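Local coordinates for protein Xaa-Pro dipeptidase (Pyrococcus horikoshii, PDB 1WY2) that probably splits dipeptides that carry a C-terminal proline after a nonpolar residue, working as a homodimer with two metal ions per subunit, at residues T183-G188 with D207-D212; A255-T260 with I333-N338; L245-K250 with R269-E274; I25-N30 with E94-Y99; N221-R226 with L285-G290. One frame throughout, in Å; residues are numbered along the deposited sequence. Where two conformers were deposited one is given.

Overall arrangement
Interaction 4 comes first along the chain and is the one in the N-terminal domain, closing a loop between residues 25-30 and 94-99 beside the second subunit. The other four lie in the metallopeptidase domain. Interaction 1 closes next, pairing strands 184-187 and 208-217 across a short connection. Its second strand then neighbours strand 220-229, where interaction 5 opens; the two contacts touch and share one zinc ion. Interaction 5 closes at 285-290, and the helix pair of interaction 3 is nested inside its loop. Interaction 2 starts between those two helices and closes on strand 325-336, crossing interactions 3 and 5 and tying the helix hairpin to the three-stranded sheet.

Interaction 1 (T183-G188 with D207-D212); sequences TIIASG and DLVVID. With ZN (zinc ion), chain D.
Ile184 and Asp212 start an antiparallel strand pair held mainly by backbone bonds. Ile184 N gives its hydrogen to Asp212 O at 2.9 Å, and Asp212 N returns one to Ile184 O. Ala186 and Val210 repeat this double exchange, and Gly188 N adds a less straight bond (142° at the hydrogen) to Leu208 O at 2.9 Å. Between the bonded pairs, CA-H groups lean on the same carbonyls, as where Ser187 CA sits 3.2 Å from Leu208 O.

Apolar packing covers the face that carries Ile185, Ser187, Val209 and Ile211. Ile185 and Ile211 lie side by side, CD1 of the former 3.8 Å from CG2 of the latter, while Ile185 CG2 meets Val209 CG1 at 4.1 Å. Helix 160-173 covers Ile185.

Two aspartates supply the polar side-chain contacts. Asp207 lays its carboxylate beside Ser187 and Gly188, OD2 lying 3.6 Å from Ser187 CB, and this oxygen is held by Lys201 and by the backbone N of Glu204. An alanine here would probably leave the Lys201 ammonium without its carboxylate mate and open a gap beside Gly188. On the face shared with Ile184, Asp212 carries CG anti to its backbone N (chi1 -167°), which swings OD1 to 2.0 Å from a zinc ion. Arg328 pairs with OD2, and Asp223 and Glu330 bind the same zinc. A sheet strand delivering an aspartate to a two-metal centre is characteristic of the pita-bread fold of M24 peptidases.

Interaction 2 (A255-T260 with I333-N338); sequences AKPGIT and ILITKN
The carbonyl oxygen of Lys337 is hemmed in by the ring of Pro257, whose CB, CG and CD all come near it; CG is nearest, with Pro257 CG 3.4 Å from Lys337 O. These are van der Waals contacts, and the segments exchange no conventional polar bonds. The ring sits too close to the Thr336 carbonyl in the model, so its exact position is doubtful. The same ring rests on Ile335, where Pro257 CG lies 3.6 Å from Ile335 CG2. CG2 is anti to the backbone N, while CG1 of Ile335 (chi1 -59°) carries CD1 to Ala255 CB at 3.9 Å. One isoleucine serves two neighbours in the 255-260 loop.

The loop is the link of a helical hairpin: Ala255 leaves helix 235-254, Lys256 to Ile259 form a type II beta turn with Gly258 at its third position, and Thr260 is the N-cap of helix 261-274. Its partner is the far end of strand 325-336 in the three-stranded sheet of the metallopeptidase domain. Deeper in, Ala255 CB touches Ile333 CD1 at 3.7 Å, and Leu264 also packs on Ala255. Toward solvent, Lys256 CB lies 4.1 Å from Asn338 C, and the ammonium of Lys337 pairs with Glu309.

Interaction 3 (L245-K250 with R269-E274); sequences LEAQKK and RNIIAE
Glu246 meets Ile271 with its carboxylate end. CG stands anti to the backbone N (chi1 -177°) and the chain stays extended, which brings Glu246 OE2 across Ile271 at 4.0 Å from its CG2. The other oxygen, OE1, is hydrogen-bonded to the hydroxyl of Tyr275, the residue right after 269-274, which probably helps set the rotation of the carboxylate beside the methyl.

Ala247 comes next and marks the closest backbone approach, with Ala247 CA and Ile271 CA 6.0 Å apart. Its methyl fits between two isoleucines: Ala247 CB is 4.0 Å from Ile271 CG2 and equally 4.0 Å from Ile272 CG1. Ile272 carries this apolar layer inward, where its side chain touches Pro317 and Ile319 of strand 312-321.

One turn after Glu246, Lys250 returns to the interface with the base of its chain. Lys250 CB lies 3.6 Å from Ile271 CD1, and CG is hardly farther. There the chain bends (chi2 64°), crosses Ile271 at about a right angle and carries its ammonium away from the other helix.

The short helical segments run antiparallel at 159°, their axes 9.0 Å apart, as the two arms of a helical hairpin joined by residues 255-260. Ile271 supplies the largest share of the buried area. Between these segments the attraction is dispersive, from methyls and the aliphatic parts of charged side chains, and polar fixing comes from Tyr275 at one edge.

Interaction 4 (I25-N30 with E94-Y99); sequences IAKNPN and ESSLPY. With GOL (glycerol), chain G.
The carboxylate of Glu94 plugs into the backbone of Ala26 and Lys27, just where strand 22-25 of the N-terminal domain's mixed sheet hands over to helix 28-35. Strands 22-25 and 90-93 are parallel neighbours in that sheet, so both segments leave the same end of it. Glu94 OE1 takes the N-H of Ala26 at 2.7 Å, from above the carboxylate plane, 40° out of it. Glu94 OE2 takes Lys27 N at 3.1 Å on its syn lone pair, and on its anti side it receives Asn30 ND2 at 2.8 Å. Asn30 and Glu94 meet tip to tip, with amide and carboxylate planes turned 47° apart. Two donors on OE2 and one on OE1 would hold the carboxylate firmly, and the nearby helix start is likely to keep it ionised.

Ile25 crosses Glu94 at about a right angle, its CG2 3.6 Å from Glu94 OE2. Ala26 CB touches Leu97 CD1 at 4.1 Å. Lys27 stretches past Ser96 with CG anti to the backbone N (chi1 -159°), and its ammonium pairs with Glu292 of the metallopeptidase domain. Residues 94-97 form a type I turn, and backbone bonds from Ser95, Leu97 and Tyr99 join the second subunit. A glycerol, probably from the crystallisation liquor, bridges the segments: Lys27 NZ bonds its O1 at 2.9 Å, and Ser95 N bonds its O3 at 3.1 Å.

Interaction 5 (N221-R226 with L285-G290); sequences NSDITR and LGHGVG. With ZN (zinc ion), chain E; ZN (zinc ion), chain D.
Asp223 and His287 meet through a shared zinc ion, a buried metal-mediated contact between strand 220-229 and the short strand 286-288 near the centre of the chain. Asp223 OD2 and His287 NE2 each bind that zinc at 2.1 Å. The other oxygen, Asp223 OD1, binds the second zinc at 2.0 Å, so the carboxylate bridges them. OD2 lies at the edge of the His287 ring, in its plane, the carboxylate turned 34° from the ring. His287 ND1 donates to Gly288 O at 3.1 Å, which fixes the ring's rotation and points NE2 at the metal.

This is the dinuclear centre of the M24 pita-bread fold; this enzyme uses cobalt, and zinc is seen here. Glu316 and Glu330 complete the protein ligands of the zinc that His287 binds, while Asp212 and Glu330 join Asp223 on the other.

Away from the metals, one carbonyl is gripped twice: Asn221 N and Asn221 ND2 each donate to Gly290 O at 3.0 Å, from opposite faces of its plane. CG of Asn221 is anti to the carbonyl carbon (chi1 -64°), which puts ND2 near the same oxygen as the backbone N-H. An alanine here removes one of the two bonds that Asn221 gives Gly290 O and would probably leave residues 285-290 freer to shift. Val289 CG1 presses on the buried Asn221 O at 3.4 Å, which has no partner in the model.

Interaction 1 (T183-G188 with D207-D212)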
# COMPACT_ATOMS: atom_id res chain seq x y z
N THR A 183 9.63 -3.16 -6.88
CA THR A 183 10.99 -3.17 -7.43
C THR A 183 11.10 -2.57 -8.82
O THR A 183 10.34 -2.92 -9.73
CB THR A 183 11.56 -4.59 -7.45
OG1 THR A 183 11.65 -5.09 -6.11
CG2 THR A 183 12.95 -4.61 -8.08
N ILE A 184 12.08 -1.68 -8.97
CA ILE A 184 12.34 -1.03 -10.24
C ILE A 184 13.53 -1.67 -10.92
O ILE A 184 14.63 -1.69 -10.38
CB ILE A 184 12.62 0.48 -10.03
CG1 ILE A 184 11.33 1.19 -9.63
CG2 ILE A 184 13.23 1.09 -11.29
CD1 ILE A 184 11.54 2.58 -9.08
N ILE A 185 13.29 -2.22 -12.11
CA ILE A 185 14.34 -2.80 -12.94
C ILE A 185 14.00 -2.15 -14.27
O ILE A 185 13.14 -2.64 -15.01
CB ILE A 185 14.23 -4.34 -13.10
CG1 ILE A 185 14.30 -5.03 -11.73
CG2 ILE A 185 15.35 -4.84 -14.00
CD1 ILE A 185 15.62 -4.85 -11.00
N ALA A 186 14.64 -1.02 -14.55
CA ALA A 186 14.37 -0.25 -15.77
C ALA A 186 15.55 -0.27 -16.73
O ALA A 186 16.60 0.33 -16.46
CB ALA A 186 14.04 1.19 -15.38
N SER A 187 15.37 -0.95 -17.86
CA SER A 187 16.44 -1.10 -18.85
C SER A 187 16.22 -0.31 -20.14
O SER A 187 15.08 -0.08 -20.55
CB SER A 187 16.62 -2.58 -19.19
OG SER A 187 15.46 -3.11 -19.81
N GLY A 188 17.32 0.08 -20.77
CA GLY A 188 17.24 0.82 -22.01
C GLY A 188 16.46 2.11 -21.86
O GLY A 188 16.67 2.86 -20.90
N ASP A 207 22.31 -1.95 -22.82
CA ASP A 207 21.28 -1.29 -22.01
C ASP A 207 21.78 -0.75 -20.68
O ASP A 207 22.55 -1.40 -19.99
CB ASP A 207 20.16 -2.28 -21.67
CG ASP A 207 19.05 -2.31 -22.70
OD1 ASP A 207 19.17 -1.65 -23.75
OD2 ASP A 207 18.05 -3.01 -22.44
N LEU A 208 21.33 0.46 -20.34
CA LEU A 208 21.63 1.02 -19.02
C LEU A 208 20.50 0.35 -18.24
O LEU A 208 19.39 0.22 -18.76
CB LEU A 208 21.42 2.53 -18.99
CG LEU A 208 22.62 3.45 -19.22
CD1 LEU A 208 22.14 4.86 -19.47
CD2 LEU A 208 23.54 3.40 -18.00
N VAL A 209 20.77 -0.09 -17.01
CA VAL A 209 19.72 -0.71 -16.21
C VAL A 209 19.74 -0.12 -14.81
O VAL A 209 20.74 -0.22 -14.10
CB VAL A 209 19.91 -2.24 -16.10
CG1 VAL A 209 18.69 -2.87 -15.41
CG2 VAL A 209 20.11 -2.85 -17.48
N VAL A 210 18.64 0.52 -14.44
CA VAL A 210 18.52 1.12 -13.12
C VAL A 210 17.83 0.09 -12.23
O VAL A 210 16.78 -0.45 -12.59
CB VAL A 210 17.68 2.42 -13.17
CG1 VAL A 210 17.50 2.99 -11.76
CG2 VAL A 210 18.35 3.44 -14.07
N ILE A 211 18.44 -0.18 -11.08
CA ILE A 211 17.92 -1.15 -10.11
C ILE A 211 17.64 -0.41 -8.80
O ILE A 211 18.56 -0.04 -8.09
CB ILE A 211 18.97 -2.26 -9.84
CG1 ILE A 211 19.40 -2.89 -11.17
CG2 ILE A 211 18.39 -3.32 -8.91
CD1 ILE A 211 20.70 -3.68 -11.08
N ASP A 212 16.36 -0.20 -8.51
CA ASP A 212 15.95 0.51 -7.29
C ASP A 212 15.04 -0.44 -6.52
O ASP A 212 13.97 -0.82 -7.00
CB ASP A 212 15.19 1.79 -7.68
CG ASP A 212 15.00 2.75 -6.51
OD1 ASP A 212 15.07 2.32 -5.34
OD2 ASP A 212 14.76 3.95 -6.78
ZN ZN D . 15.05 3.93 -4.13

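Interaction 2 (A255-T260 with I333-N338)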
# COMPACT_ATOMS: atom_id res chain seq x y z
N ALA A 255 26.84 15.51 3.75
CA ALA A 255 25.79 15.26 4.72
C ALA A 255 26.34 15.24 6.14
O ALA A 255 27.18 14.40 6.48
CB ALA A 255 25.09 13.94 4.41
N LYS A 256 25.86 16.16 6.97
CA LYS A 256 26.29 16.27 8.36
C LYS A 256 25.32 17.15 9.12
O LYS A 256 24.55 17.90 8.51
CB LYS A 256 27.69 16.88 8.42
CG LYS A 256 27.76 18.32 7.93
CD LYS A 256 29.19 18.84 7.93
CE LYS A 256 29.25 20.30 7.49
NZ LYS A 256 30.63 20.84 7.51
N PRO A 257 25.33 17.08 10.46
CA PRO A 257 24.42 17.91 11.26
C PRO A 257 24.67 19.39 11.00
O PRO A 257 25.82 19.80 10.79
CB PRO A 257 24.76 17.52 12.69
CG PRO A 257 25.24 16.11 12.56
CD PRO A 257 26.10 16.18 11.33
N GLY A 258 23.62 20.20 11.02
CA GLY A 258 23.79 21.63 10.81
C GLY A 258 23.38 22.15 9.45
O GLY A 258 22.95 23.30 9.33
N ILE A 259 23.53 21.33 8.42
CA ILE A 259 23.15 21.74 7.07
C ILE A 259 21.66 21.49 6.90
O ILE A 259 21.11 20.56 7.49
CB ILE A 259 23.94 20.93 6.00
CG1 ILE A 259 23.70 21.53 4.61
CG2 ILE A 259 23.51 19.47 6.02
CD1 ILE A 259 24.55 20.89 3.52
N THR A 260 20.99 22.32 6.10
CA THR A 260 19.56 22.13 5.88
C THR A 260 19.38 21.16 4.72
O THR A 260 20.30 20.96 3.93
CB THR A 260 18.84 23.44 5.52
OG1 THR A 260 19.39 23.97 4.31
CG2 THR A 260 18.99 24.46 6.65
N ILE A 333 21.48 6.61 4.17
CA ILE A 333 22.56 6.98 5.07
C ILE A 333 22.06 7.45 6.42
O ILE A 333 20.91 7.85 6.58
CB ILE A 333 23.45 8.10 4.47
CG1 ILE A 333 22.67 9.41 4.37
CG2 ILE A 333 23.96 7.67 3.09
CD1 ILE A 333 23.53 10.62 4.03
N LEU A 334 22.96 7.40 7.40
CA LEU A 334 22.67 7.83 8.75
C LEU A 334 23.50 9.07 9.04
O LEU A 334 24.70 9.11 8.73
CB LEU A 334 23.05 6.73 9.75
CG LEU A 334 23.12 7.14 11.22
CD1 LEU A 334 21.72 7.45 11.74
CD2 LEU A 334 23.75 6.02 12.02
N ILE A 335 22.88 10.10 9.61
CA ILE A 335 23.61 11.31 9.96
C ILE A 335 24.26 11.06 11.31
O ILE A 335 23.59 10.67 12.28
CB ILE A 335 22.66 12.53 10.04
CG1 ILE A 335 21.95 12.73 8.70
CG2 ILE A 335 23.46 13.78 10.42
CD1 ILE A 335 22.89 12.91 7.50
N THR A 336 25.57 11.26 11.38
CA THR A 336 26.31 11.05 12.61
C THR A 336 26.70 12.38 13.25
O THR A 336 26.34 13.44 12.74
CB THR A 336 27.58 10.22 12.35
OG1 THR A 336 28.45 10.94 11.47
CG2 THR A 336 27.21 8.89 11.70
N LYS A 337 27.42 12.32 14.36
CA LYS A 337 27.82 13.54 15.07
C LYS A 337 28.41 14.64 14.20
O LYS A 337 28.10 15.82 14.38
CB LYS A 337 28.79 13.20 16.21
CG LYS A 337 29.17 14.41 17.05
CD LYS A 337 29.82 14.01 18.37
CE LYS A 337 28.85 13.26 19.26
NZ LYS A 337 27.61 14.03 19.53
N ASN A 338 29.28 14.28 13.26
CA ASN A 338 29.86 15.29 12.39
C ASN A 338 30.09 14.78 10.97
O ASN A 338 31.07 15.13 10.32
CB ASN A 338 31.17 15.82 12.98
CG ASN A 338 32.23 14.75 13.08
OD1 ASN A 338 32.75 14.49 14.17
ND2 ASN A 338 32.55 14.13 11.95

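Interaction 3 (L245-K250 with R269-E274)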
# COMPACT_ATOMS: atom_id res chain seq x y z
N LEU A 245 27.44 9.96 -10.39
CA LEU A 245 28.33 9.39 -9.38
C LEU A 245 29.04 10.50 -8.61
O LEU A 245 29.16 10.45 -7.38
CB LEU A 245 29.38 8.49 -10.04
CG LEU A 245 30.40 7.84 -9.10
CD1 LEU A 245 29.69 6.87 -8.16
CD2 LEU A 245 31.45 7.11 -9.92
N GLU A 246 29.51 11.51 -9.33
CA GLU A 246 30.21 12.63 -8.70
C GLU A 246 29.28 13.38 -7.76
O GLU A 246 29.65 13.71 -6.63
CB GLU A 246 30.72 13.59 -9.77
CG GLU A 246 31.52 14.76 -9.22
CD GLU A 246 31.79 15.82 -10.27
OE1 GLU A 246 31.80 15.48 -11.48
OE2 GLU A 246 31.99 16.99 -9.90
N ALA A 247 28.06 13.66 -8.23
CA ALA A 247 27.08 14.38 -7.43
C ALA A 247 26.66 13.58 -6.19
O ALA A 247 26.54 14.14 -5.11
CB ALA A 247 25.85 14.69 -8.28
N GLN A 248 26.46 12.28 -6.35
CA GLN A 248 26.05 11.44 -5.23
C GLN A 248 27.16 11.39 -4.18
O GLN A 248 26.91 11.55 -2.99
CB GLN A 248 25.70 10.03 -5.72
CG GLN A 248 24.79 9.22 -4.79
CD GLN A 248 25.55 8.39 -3.77
OE1 GLN A 248 26.77 8.29 -3.82
NE2 GLN A 248 24.82 7.76 -2.86
N LYS A 249 28.39 11.17 -4.63
CA LYS A 249 29.52 11.10 -3.70
C LYS A 249 29.70 12.40 -2.93
O LYS A 249 29.92 12.39 -1.72
CB LYS A 249 30.81 10.77 -4.46
CG LYS A 249 30.93 9.31 -4.88
CD LYS A 249 32.23 9.07 -5.62
CE LYS A 249 33.44 9.44 -4.76
NZ LYS A 249 34.72 9.31 -5.51
N LYS A 250 29.61 13.52 -3.64
CA LYS A 250 29.78 14.83 -3.01
C LYS A 250 28.68 15.08 -1.98
O LYS A 250 28.95 15.58 -0.89
CB LYS A 250 29.76 15.93 -4.08
CG LYS A 250 30.07 17.33 -3.54
CD LYS A 250 31.48 17.40 -2.98
CE LYS A 250 31.81 18.81 -2.51
NZ LYS A 250 33.20 18.89 -1.98
N ARG A 269 22.48 19.11 -6.83
CA ARG A 269 21.80 19.78 -7.93
C ARG A 269 22.70 20.77 -8.67
O ARG A 269 22.64 20.85 -9.89
CB ARG A 269 20.54 20.49 -7.42
CG ARG A 269 19.56 20.88 -8.53
CD ARG A 269 18.21 21.26 -7.95
NE ARG A 269 17.65 20.18 -7.14
CZ ARG A 269 17.03 19.11 -7.63
NH1 ARG A 269 16.86 18.97 -8.94
NH2 ARG A 269 16.59 18.17 -6.81
N ASN A 270 23.52 21.51 -7.93
CA ASN A 270 24.42 22.48 -8.56
C ASN A 270 25.47 21.79 -9.43
O ASN A 270 25.85 22.31 -10.48
CB ASN A 270 25.10 23.36 -7.51
CG ASN A 270 24.14 24.33 -6.85
OD1 ASN A 270 23.11 24.70 -7.42
ND2 ASN A 270 24.49 24.78 -5.64
N ILE A 271 25.93 20.62 -9.00
CA ILE A 271 26.92 19.86 -9.75
C ILE A 271 26.32 19.42 -11.08
O ILE A 271 26.93 19.62 -12.14
CB ILE A 271 27.39 18.61 -8.96
CG1 ILE A 271 28.32 19.04 -7.82
CG2 ILE A 271 28.08 17.62 -9.88
CD1 ILE A 271 28.70 17.93 -6.88
N ILE A 272 25.13 18.84 -11.03
CA ILE A 272 24.46 18.38 -12.24
C ILE A 272 24.08 19.55 -13.14
O ILE A 272 24.15 19.45 -14.37
CB ILE A 272 23.21 17.54 -11.89
CG1 ILE A 272 23.65 16.25 -11.19
CG2 ILE A 272 22.42 17.21 -13.15
CD1 ILE A 272 22.51 15.36 -10.72
N ALA A 273 23.68 20.67 -12.54
CA ALA A 273 23.29 21.84 -13.32
C ALA A 273 24.49 22.46 -14.04
O ALA A 273 24.36 22.95 -15.16
CB ALA A 273 22.63 22.88 -12.41
N GLU A 274 25.65 22.42 -13.39
CA GLU A 274 26.87 22.97 -13.99
C GLU A 274 27.23 22.24 -15.27
O GLU A 274 27.82 22.83 -16.18
CB GLU A 274 28.04 22.89 -13.00
CG GLU A 274 27.98 23.91 -11.88
CD GLU A 274 29.24 23.90 -11.03
OE1 GLU A 274 29.52 22.87 -10.37
OE2 GLU A 274 29.96 24.92 -11.02

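Interaction 4 (I25-N30 with E94-Y99)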
# COMPACT_ATOMS: atom_id res chain seq x y z
N ILE A 25 -4.65 8.60 17.10
CA ILE A 25 -3.61 8.08 16.20
C ILE A 25 -4.21 6.87 15.47
O ILE A 25 -4.62 5.91 16.11
CB ILE A 25 -2.36 7.62 16.99
CG1 ILE A 25 -1.77 8.81 17.76
CG2 ILE A 25 -1.31 7.03 16.04
CD1 ILE A 25 -1.27 9.94 16.87
N ALA A 26 -4.25 6.93 14.14
CA ALA A 26 -4.83 5.85 13.35
C ALA A 26 -3.97 5.26 12.23
O ALA A 26 -4.25 4.16 11.76
CB ALA A 26 -6.16 6.31 12.77
N LYS A 27 -2.94 5.97 11.80
CA LYS A 27 -2.09 5.44 10.72
C LYS A 27 -1.24 4.30 11.25
O LYS A 27 -0.57 4.43 12.28
CB LYS A 27 -1.21 6.55 10.14
CG LYS A 27 -0.70 6.24 8.74
CD LYS A 27 0.16 7.37 8.17
CE LYS A 27 0.56 7.08 6.72
NZ LYS A 27 1.40 8.16 6.14
N ASN A 28 -1.25 3.17 10.54
CA ASN A 28 -0.52 1.97 10.94
C ASN A 28 0.89 2.17 11.48
O ASN A 28 1.22 1.67 12.56
CB ASN A 28 -0.48 0.97 9.79
CG ASN A 28 -1.86 0.57 9.32
OD1 ASN A 28 -2.75 0.32 10.14
ND2 ASN A 28 -2.05 0.51 8.01
N PRO A 29 1.76 2.87 10.73
CA PRO A 29 3.12 3.07 11.25
C PRO A 29 3.15 3.80 12.59
O PRO A 29 3.97 3.48 13.46
CB PRO A 29 3.82 3.84 10.13
CG PRO A 29 2.69 4.55 9.43
CD PRO A 29 1.60 3.51 9.41
N ASN A 30 2.26 4.78 12.77
CA ASN A 30 2.22 5.53 14.02
C ASN A 30 1.64 4.69 15.15
O ASN A 30 2.08 4.80 16.30
CB ASN A 30 1.41 6.82 13.85
CG ASN A 30 2.10 7.80 12.93
OD1 ASN A 30 3.33 7.87 12.91
ND2 ASN A 30 1.33 8.57 12.18
N GLU A 94 -3.77 13.20 12.87
CA GLU A 94 -2.68 13.08 11.89
C GLU A 94 -3.11 13.73 10.57
O GLU A 94 -4.29 13.75 10.23
CB GLU A 94 -2.38 11.61 11.62
CG GLU A 94 -1.97 10.81 12.84
CD GLU A 94 -2.35 9.35 12.71
OE1 GLU A 94 -3.57 9.07 12.57
OE2 GLU A 94 -1.45 8.48 12.74
N SER A 95 -2.13 14.23 9.82
CA SER A 95 -2.43 14.86 8.54
C SER A 95 -2.94 13.85 7.53
O SER A 95 -3.43 14.22 6.46
CB SER A 95 -1.17 15.55 8.00
OG SER A 95 -0.77 16.61 8.85
N SER A 96 -2.84 12.57 7.87
CA SER A 96 -3.28 11.50 6.99
C SER A 96 -4.73 11.05 7.22
O SER A 96 -5.27 10.27 6.44
CB SER A 96 -2.36 10.29 7.15
OG SER A 96 -2.28 9.89 8.51
N LEU A 97 -5.35 11.54 8.29
CA LEU A 97 -6.73 11.14 8.59
C LEU A 97 -7.66 11.57 7.45
O LEU A 97 -7.72 12.74 7.09
CB LEU A 97 -7.19 11.76 9.91
CG LEU A 97 -8.30 10.97 10.60
CD1 LEU A 97 -7.79 9.57 10.94
CD2 LEU A 97 -8.76 11.70 11.86
N PRO A 98 -8.40 10.61 6.88
CA PRO A 98 -9.32 10.87 5.77
C PRO A 98 -10.57 11.70 6.07
O PRO A 98 -11.12 11.67 7.18
CB PRO A 98 -9.65 9.47 5.26
CG PRO A 98 -9.59 8.64 6.50
CD PRO A 98 -8.35 9.16 7.19
N TYR A 99 -11.01 12.44 5.06
CA TYR A 99 -12.18 13.31 5.14
C TYR A 99 -13.43 12.61 5.69
O TYR A 99 -14.07 13.12 6.61
CB TYR A 99 -12.49 13.86 3.74
CG TYR A 99 -13.70 14.77 3.67
CD1 TYR A 99 -13.67 16.04 4.23
CD2 TYR A 99 -14.87 14.34 3.06
CE1 TYR A 99 -14.78 16.88 4.17
CE2 TYR A 99 -15.99 15.16 3.00
CZ TYR A 99 -15.94 16.43 3.55
OH TYR A 99 -17.04 17.25 3.48
C1 GOL G . 1.35 11.69 8.47
O1 GOL G . 1.14 10.66 7.52
C2 GOL G . 1.42 11.14 9.90
O2 GOL G . 2.49 10.20 10.00
C3 GOL G . 1.64 12.27 10.90
O3 GOL G . 0.60 13.24 10.84

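Interaction 5 (N221-R226 with L285-G290)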
# COMPACT_ATOMS: atom_id res chain seq x y z
N ASN A 221 12.32 0.08 6.94
CA ASN A 221 12.65 0.02 5.52
C ASN A 221 14.09 0.32 5.13
O ASN A 221 14.87 0.85 5.92
CB ASN A 221 11.73 0.98 4.77
CG ASN A 221 10.27 0.57 4.84
OD1 ASN A 221 9.80 -0.23 4.04
ND2 ASN A 221 9.55 1.11 5.83
N SER A 222 14.42 -0.04 3.90
CA SER A 222 15.74 0.21 3.31
C SER A 222 15.46 0.67 1.88
O SER A 222 14.38 0.42 1.34
CB SER A 222 16.60 -1.06 3.31
OG SER A 222 15.93 -2.14 2.68
N ASP A 223 16.43 1.32 1.26
CA ASP A 223 16.22 1.85 -0.09
C ASP A 223 17.58 2.00 -0.76
O ASP A 223 18.49 2.62 -0.20
CB ASP A 223 15.53 3.21 0.03
CG ASP A 223 14.93 3.70 -1.26
OD1 ASP A 223 15.13 3.06 -2.32
OD2 ASP A 223 14.24 4.74 -1.21
N ILE A 224 17.73 1.42 -1.94
CA ILE A 224 19.00 1.49 -2.66
C ILE A 224 18.80 1.47 -4.17
O ILE A 224 17.87 0.84 -4.67
CB ILE A 224 19.91 0.30 -2.25
CG1 ILE A 224 21.29 0.43 -2.89
CG2 ILE A 224 19.27 -1.02 -2.67
CD1 ILE A 224 22.25 -0.71 -2.52
N THR A 225 19.66 2.18 -4.89
CA THR A 225 19.60 2.20 -6.35
C THR A 225 21.01 2.12 -6.92
O THR A 225 21.90 2.86 -6.50
CB THR A 225 18.98 3.50 -6.95
OG1 THR A 225 17.64 3.68 -6.47
CG2 THR A 225 18.94 3.40 -8.48
N ARG A 226 21.21 1.21 -7.86
CA ARG A 226 22.50 1.09 -8.53
C ARG A 226 22.18 1.01 -10.01
O ARG A 226 21.15 0.45 -10.40
CB ARG A 226 23.25 -0.17 -8.09
CG ARG A 226 23.79 -0.12 -6.67
CD ARG A 226 24.92 0.90 -6.53
NE ARG A 226 25.41 0.96 -5.16
CZ ARG A 226 24.86 1.69 -4.20
NH1 ARG A 226 23.79 2.44 -4.45
NH2 ARG A 226 25.35 1.64 -2.97
N LEU A 285 16.59 15.30 -4.09
CA LEU A 285 17.79 14.52 -3.85
C LEU A 285 17.53 13.29 -3.00
O LEU A 285 18.20 12.27 -3.14
CB LEU A 285 18.86 15.38 -3.17
CG LEU A 285 20.16 14.65 -2.84
CD1 LEU A 285 20.81 14.14 -4.12
CD2 LEU A 285 21.10 15.60 -2.09
N GLY A 286 16.55 13.38 -2.10
CA GLY A 286 16.28 12.24 -1.25
C GLY A 286 15.11 12.39 -0.30
O GLY A 286 14.37 13.38 -0.35
N HIS A 287 14.95 11.39 0.56
CA HIS A 287 13.84 11.37 1.51
C HIS A 287 14.24 10.59 2.76
O HIS A 287 15.16 9.77 2.72
CB HIS A 287 12.63 10.69 0.86
CG HIS A 287 12.94 9.32 0.31
ND1 HIS A 287 12.94 8.19 1.09
CD2 HIS A 287 13.32 8.93 -0.93
CE1 HIS A 287 13.31 7.15 0.35
NE2 HIS A 287 13.55 7.58 -0.87
N GLY A 288 13.56 10.87 3.87
CA GLY A 288 13.85 10.14 5.09
C GLY A 288 13.34 8.72 4.94
O GLY A 288 12.48 8.45 4.10
N VAL A 289 13.88 7.82 5.75
CA VAL A 289 13.49 6.41 5.73
C VAL A 289 13.33 5.92 7.17
O VAL A 289 14.11 6.28 8.04
CB VAL A 289 14.58 5.54 5.04
CG1 VAL A 289 14.19 4.07 5.12
CG2 VAL A 289 14.74 5.96 3.59
N GLY A 290 12.31 5.10 7.40
CA GLY A 290 12.08 4.56 8.74
C GLY A 290 10.95 3.55 8.69
O GLY A 290 11.04 2.56 7.96
ZN ZN E . 14.54 6.49 -2.37
ZN ZN D . 15.05 3.93 -4.13